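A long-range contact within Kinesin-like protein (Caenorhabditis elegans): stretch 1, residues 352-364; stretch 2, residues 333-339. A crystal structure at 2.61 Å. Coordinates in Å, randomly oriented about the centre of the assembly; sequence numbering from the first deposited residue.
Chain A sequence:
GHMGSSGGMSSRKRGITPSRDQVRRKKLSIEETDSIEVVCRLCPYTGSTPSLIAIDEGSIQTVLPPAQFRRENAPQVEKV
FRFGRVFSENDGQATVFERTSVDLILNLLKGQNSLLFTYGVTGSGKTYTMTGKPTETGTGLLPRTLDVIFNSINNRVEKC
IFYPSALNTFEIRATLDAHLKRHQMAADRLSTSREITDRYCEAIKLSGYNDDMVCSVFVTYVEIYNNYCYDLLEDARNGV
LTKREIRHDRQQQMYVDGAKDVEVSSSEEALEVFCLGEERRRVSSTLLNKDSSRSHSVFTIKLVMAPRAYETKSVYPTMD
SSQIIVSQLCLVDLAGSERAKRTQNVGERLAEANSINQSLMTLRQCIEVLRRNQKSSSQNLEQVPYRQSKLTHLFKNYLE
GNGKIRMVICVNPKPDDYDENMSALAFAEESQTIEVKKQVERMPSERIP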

ATOM      1  N   GLU A 352     -12.034  12.257 -15.603  1.00111.97           N
ATOM      2  CA  GLU A 352     -11.686  11.657 -14.319  1.00101.29           C
ATOM      3  C   GLU A 352     -12.236  10.239 -14.211  1.00 94.93           C
ATOM      4  O   GLU A 352     -11.518   9.309 -13.823  1.00 86.18           O
ATOM      5  CB  GLU A 352     -12.207  12.541 -13.182  1.00101.82           C
ATOM      6  CG  GLU A 352     -11.990  11.990 -11.784  1.00 95.36           C
ATOM      7  CD  GLU A 352     -12.580  12.888 -10.708  1.00108.02           C
ATOM      8  OE1 GLU A 352     -13.243  12.367  -9.785  1.00117.12           O
ATOM      9  OE2 GLU A 352     -12.406  14.122 -10.803  1.00106.36           O
ATOM     10  N   ALA A 353     -13.515  10.054 -14.555  1.00101.35           N
ATOM     11  CA  ALA A 353     -14.103   8.718 -14.498  1.00 95.20           C
ATOM     12  C   ALA A 353     -13.523   7.785 -15.557  1.00 95.88           C
ATOM     13  O   ALA A 353     -13.363   6.587 -15.296  1.00 86.43           O
ATOM     14  CB  ALA A 353     -15.622   8.810 -14.644  1.00 90.95           C
ATOM     15  N   ASN A 354     -13.169   8.308 -16.737  1.00 95.62           N
ATOM     16  CA  ASN A 354     -12.575   7.451 -17.760  1.00 92.41           C
ATOM     17  C   ASN A 354     -11.171   7.003 -17.373  1.00 87.11           C
ATOM     18  O   ASN A 354     -10.780   5.868 -17.661  1.00 88.75           O
ATOM     19  CB  ASN A 354     -12.577   8.149 -19.120  1.00 99.75           C
ATOM     20  CG  ASN A 354     -13.982   8.380 -19.651  1.00128.91           C
ATOM     21  OD1 ASN A 354     -14.646   7.446 -20.112  1.00138.11           O
ATOM     22  ND2 ASN A 354     -14.440   9.625 -19.599  1.00136.42           N
ATOM     23  N   SER A 355     -10.390   7.882 -16.742  1.00 83.45           N
ATOM     24  CA  SER A 355      -9.078   7.468 -16.261  1.00 76.63           C
ATOM     25  C   SER A 355      -9.203   6.386 -15.194  1.00 72.10           C
ATOM     26  O   SER A 355      -8.439   5.413 -15.194  1.00 75.07           O
ATOM     27  CB  SER A 355      -8.304   8.673 -15.727  1.00 72.54           C
ATOM     28  OG  SER A 355      -8.061   9.607 -16.762  1.00 90.28           O
ATOM     29  N   ILE A 356     -10.160   6.541 -14.275  1.00 67.98           N
ATOM     30  CA  ILE A 356     -10.337   5.562 -13.203  1.00 76.90           C
ATOM     31  C   ILE A 356     -10.719   4.202 -13.777  1.00 80.89           C
ATOM     32  O   ILE A 356     -10.137   3.174 -13.412  1.00 73.50           O
ATOM     33  CB  ILE A 356     -11.378   6.054 -12.182  1.00 73.27           C
ATOM     34  CG1 ILE A 356     -10.873   7.297 -11.447  1.00 68.89           C
ATOM     35  CG2 ILE A 356     -11.712   4.949 -11.199  1.00 65.11           C
ATOM     36  CD1 ILE A 356     -11.866   7.846 -10.449  1.00 72.31           C
ATOM     37  N   ASN A 357     -11.693   4.169 -14.694  1.00 93.57           N
ATOM     38  CA  ASN A 357     -12.081   2.880 -15.264  1.00 93.96           C
ATOM     39  C   ASN A 357     -11.026   2.320 -16.201  1.00 95.57           C
ATOM     40  O   ASN A 357     -10.889   1.097 -16.303  1.00 97.19           O
ATOM     41  CB  ASN A 357     -13.412   2.953 -16.014  1.00 88.13           C
ATOM     42  CG  ASN A 357     -14.609   2.748 -15.112  1.00105.09           C
ATOM     43  OD1 ASN A 357     -14.559   3.020 -13.914  1.00 98.90           O
ATOM     44  ND2 ASN A 357     -15.692   2.222 -15.685  1.00121.83           N
ATOM     45  N   GLN A 358     -10.281   3.177 -16.899  1.00 89.51           N
ATOM     46  CA  GLN A 358      -9.183   2.667 -17.710  1.00 87.90           C
ATOM     47  C   GLN A 358      -8.124   2.019 -16.830  1.00 80.90           C
ATOM     48  O   GLN A 358      -7.617   0.935 -17.144  1.00 88.62           O
ATOM     49  CB  GLN A 358      -8.570   3.790 -18.544  1.00 93.91           C
ATOM     50  CG  GLN A 358      -7.423   3.334 -19.429  1.00 94.65           C
ATOM     51  CD  GLN A 358      -7.907   2.511 -20.610  1.00110.03           C
ATOM     52  OE1 GLN A 358      -8.991   2.753 -21.150  1.00107.87           O
ATOM     53  NE2 GLN A 358      -7.110   1.529 -21.013  1.00108.70           N
ATOM     54  N   SER A 359      -7.781   2.672 -15.718  1.00 62.49           N
ATOM     55  CA  SER A 359      -6.720   2.168 -14.853  1.00 62.81           C
ATOM     56  C   SER A 359      -7.140   0.877 -14.155  1.00 74.37           C
ATOM     57  O   SER A 359      -6.358  -0.079 -14.093  1.00 83.08           O
ATOM     58  CB  SER A 359      -6.327   3.242 -13.836  1.00 57.28           C
ATOM     59  OG  SER A 359      -7.413   3.565 -12.984  1.00 67.14           O
ATOM     60  N   LEU A 360      -8.370   0.824 -13.633  1.00 74.68           N
ATOM     61  CA  LEU A 360      -8.842  -0.393 -12.972  1.00 71.56           C
ATOM     62  C   LEU A 360      -9.004  -1.545 -13.957  1.00 71.77           C
ATOM     63  O   LEU A 360      -8.779  -2.705 -13.594  1.00 63.07           O
ATOM     64  CB  LEU A 360     -10.159  -0.132 -12.248  1.00 70.20           C
ATOM     65  CG  LEU A 360     -10.122   0.920 -11.142  1.00 62.53           C
ATOM     66  CD1 LEU A 360     -11.500   1.114 -10.543  1.00 57.46           C
ATOM     67  CD2 LEU A 360      -9.119   0.529 -10.068  1.00 61.41           C
ATOM     68  N   MET A 361      -9.393  -1.250 -15.199  1.00 75.02           N
ATOM     69  CA  MET A 361      -9.485  -2.294 -16.213  1.00 73.53           C
ATOM     70  C   MET A 361      -8.102  -2.831 -16.571  1.00 82.58           C
ATOM     71  O   MET A 361      -7.929  -4.041 -16.761  1.00 87.91           O
ATOM     72  CB  MET A 361     -10.192  -1.744 -17.452  1.00 72.19           C
ATOM     73  CG  MET A 361     -10.799  -2.789 -18.367  1.00 95.32           C
ATOM     74  SD  MET A 361     -11.775  -2.025 -19.682  1.00134.48           S
ATOM     75  CE  MET A 361     -13.053  -1.189 -18.737  1.00121.60           C
ATOM     76  N   THR A 362      -7.106  -1.941 -16.665  1.00 75.31           N
ATOM     77  CA  THR A 362      -5.733  -2.375 -16.909  1.00 65.88           C
ATOM     78  C   THR A 362      -5.206  -3.220 -15.757  1.00 70.81           C
ATOM     79  O   THR A 362      -4.461  -4.185 -15.973  1.00 74.20           O
ATOM     80  CB  THR A 362      -4.829  -1.160 -17.128  1.00 58.62           C
ATOM     81  OG1 THR A 362      -5.386  -0.321 -18.145  1.00 66.43           O
ATOM     82  CG2 THR A 362      -3.438  -1.601 -17.535  1.00 57.73           C
ATOM     83  N   LEU A 363      -5.562  -2.855 -14.524  1.00 76.02           N
ATOM     84  CA  LEU A 363      -5.158  -3.641 -13.364  1.00 67.49           C
ATOM     85  C   LEU A 363      -5.720  -5.055 -13.434  1.00 63.46           C
ATOM     86  O   LEU A 363      -5.002  -6.032 -13.187  1.00 60.47           O
ATOM     87  CB  LEU A 363      -5.615  -2.952 -12.079  1.00 66.04           C
ATOM     88  CG  LEU A 363      -5.230  -3.637 -10.767  1.00 54.85           C
ATOM     89  CD1 LEU A 363      -3.725  -3.810 -10.676  1.00 42.75           C
ATOM     90  CD2 LEU A 363      -5.767  -2.850  -9.584  1.00 62.06           C
ATOM     91  N   ARG A 364      -7.008  -5.179 -13.772  1.00 52.71           N
ATOM     92  CA  ARG A 364      -7.623  -6.493 -13.931  1.00 55.33           C
ATOM     93  C   ARG A 364      -6.864  -7.332 -14.949  1.00 72.88           C
ATOM     94  O   ARG A 364      -6.459  -8.464 -14.660  1.00 85.36           O
ATOM     95  CB  ARG A 364      -9.091  -6.340 -14.342  1.00 65.66           C
ATOM     96  CG  ARG A 364     -10.049  -7.355 -13.710  1.00 62.68           C
ATOM     97  CD  ARG A 364     -11.352  -7.476 -14.500  1.00 85.89           C
ATOM     98  NE  ARG A 364     -11.818  -6.185 -15.006  1.00115.33           N
ATOM     99  CZ  ARG A 364     -12.667  -5.383 -14.371  1.00117.26           C
ATOM    100  NH1 ARG A 364     -13.160  -5.732 -13.189  1.00118.19           N
ATOM    101  NH2 ARG A 364     -13.022  -4.226 -14.918  1.00104.01           N
TER
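Stretch 2 (333-339) DLAGSER

Residues 333-339 form an irregular segment that crosses the helix spanning residues 352-364 obliquely, and the two together bury 436 Å² of surface. Its contacts follow in reverse order: Leu-334 sits beside Leu-360 and Leu-363, Ala-335 and Gly-336 beside Ile-356, and Arg-339 beside Ala-353, where the two backbones come nearest, with 4.8 Å between the CA atoms of Ala-353 and Arg-339. From Leu-334 to Gly-336 the chain is extended; it then folds into a type I beta turn from Gly-336 to Arg-339, closed by a hydrogen bond from Arg-339 N to Gly-336 O of 3.2 Å.

Arg-339 contributes the largest covered area. Its CA-to-CB bond points sideways to the helix, and its aliphatic base packs on Ile-356, with Arg-339 CB 3.7 Å from Ile-356 CD1. Farther out, Arg-339 NH1 lies 4.6 Å from Glu-352 OE1, opposite charges too far apart for a salt bridge. The carbonyl oxygen of Arg-339 approaches the side-chain amide of Asn-357, whose orientation in the model is uncertain.

Leu-360 and Ile-356, one helical turn apart and both directed toward the segment, account for more than half of the helix surface covered by the segment. Leu-360 CD1 reaches the turn, 3.6 Å from Ser-337 CA, while Leu-360 CD2 lies 4.2 Å from Leu-334 CD1. Ile-356 CG2 rests 3.7 Å from Ala-335 CB and 3.5 Å from Gly-336 O. At the far end of the contact, Leu-334 also meets Leu-363, with 3.8 Å between Leu-334 CD1 and Leu-363 CD2. The CA-to-CB bonds of Leu-334 and Ala-335 both point toward the helix, and their side chains meet it through apolar contacts.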

ATOM      1  N   ASP A 333      -4.858   2.470  -1.790  1.00 53.08           N
ATOM      2  CA  ASP A 333      -6.296   2.634  -1.613  1.00 56.00           C
ATOM      3  C   ASP A 333      -6.852   3.109  -2.952  1.00 63.62           C
ATOM      4  O   ASP A 333      -6.813   4.300  -3.269  1.00 63.21           O
ATOM      5  CB  ASP A 333      -6.598   3.613  -0.483  1.00 58.27           C
ATOM      6  CG  ASP A 333      -8.069   3.657  -0.125  1.00 76.16           C
ATOM      7  OD1 ASP A 333      -8.813   2.781  -0.605  1.00 77.01           O
ATOM      8  OD2 ASP A 333      -8.483   4.563   0.631  1.00 82.61           O
ATOM      9  N   LEU A 334      -7.356   2.162  -3.740  1.00 66.84           N
ATOM     10  CA  LEU A 334      -7.766   2.428  -5.107  1.00 54.43           C
ATOM     11  C   LEU A 334      -8.963   3.368  -5.156  1.00 66.45           C
ATOM     12  O   LEU A 334      -9.709   3.532  -4.186  1.00 77.53           O
ATOM     13  CB  LEU A 334      -8.116   1.128  -5.828  1.00 50.32           C
ATOM     14  CG  LEU A 334      -6.950   0.164  -6.039  1.00 50.26           C
ATOM     15  CD1 LEU A 334      -7.443  -1.144  -6.622  1.00 45.91           C
ATOM     16  CD2 LEU A 334      -5.882   0.787  -6.931  1.00 49.49           C
ATOM     17  N   ALA A 335      -9.114   4.022  -6.304  1.00 71.53           N
ATOM     18  CA  ALA A 335     -10.304   4.814  -6.556  1.00 66.06           C
ATOM     19  C   ALA A 335     -11.524   3.904  -6.623  1.00 67.68           C
ATOM     20  O   ALA A 335     -11.424   2.713  -6.933  1.00 70.17           O
ATOM     21  CB  ALA A 335     -10.155   5.600  -7.856  1.00 62.17           C
ATOM     22  N   GLY A 336     -12.682   4.477  -6.320  1.00 66.76           N
ATOM     23  CA  GLY A 336     -13.928   3.740  -6.380  1.00 71.48           C
ATOM     24  C   GLY A 336     -14.200   3.189  -7.764  1.00 86.74           C
ATOM     25  O   GLY A 336     -14.070   3.909  -8.760  1.00 94.83           O
ATOM     26  N   SER A 337     -14.573   1.909  -7.834  1.00 86.36           N
ATOM     27  CA  SER A 337     -14.826   1.262  -9.116  1.00 94.20           C
ATOM     28  C   SER A 337     -16.038   1.837  -9.848  1.00101.34           C
ATOM     29  O   SER A 337     -16.135   1.667 -11.068  1.00100.99           O
ATOM     30  CB  SER A 337     -15.000  -0.244  -8.917  1.00 97.48           C
ATOM     31  OG  SER A 337     -15.979  -0.529  -7.933  1.00101.84           O
ATOM     32  N   GLU A 338     -16.956   2.509  -9.145  1.00 97.08           N
ATOM     33  CA  GLU A 338     -18.133   3.080  -9.799  1.00103.13           C
ATOM     34  C   GLU A 338     -17.817   4.353 -10.579  1.00114.32           C
ATOM     35  O   GLU A 338     -18.609   4.742 -11.444  1.00114.38           O
ATOM     36  CB  GLU A 338     -19.232   3.373  -8.771  1.00100.36           C
ATOM     37  CG  GLU A 338     -19.041   4.656  -7.963  1.00103.33           C
ATOM     38  CD  GLU A 338     -17.897   4.573  -6.965  1.00115.75           C
ATOM     39  OE1 GLU A 338     -17.355   3.465  -6.751  1.00113.75           O
ATOM     40  OE2 GLU A 338     -17.540   5.623  -6.389  1.00117.61           O
ATOM     41  N   ARG A 339     -16.690   5.000 -10.290  1.00121.15           N
ATOM     42  CA  ARG A 339     -16.303   6.238 -10.961  1.00117.32           C
ATOM     43  C   ARG A 339     -15.505   5.947 -12.227  1.00104.67           C
ATOM     44  O   ARG A 339     -16.019   5.352 -13.173  1.00113.39           O
ATOM     45  CB  ARG A 339     -15.487   7.129 -10.019  1.00111.18           C
ATOM     46  CG  ARG A 339     -16.239   7.577  -8.774  1.00116.33           C
ATOM     47  CD  ARG A 339     -15.418   8.555  -7.945  1.00107.11           C
ATOM     48  NE  ARG A 339     -16.140   9.011  -6.759  1.00116.80           N
ATOM     49  CZ  ARG A 339     -16.912  10.094  -6.715  1.00124.95           C
ATOM     50  NH1 ARG A 339     -17.070  10.850  -7.795  1.00123.45           N
ATOM     51  NH2 ARG A 339     -17.529  10.425  -5.588  1.00124.54           N
TER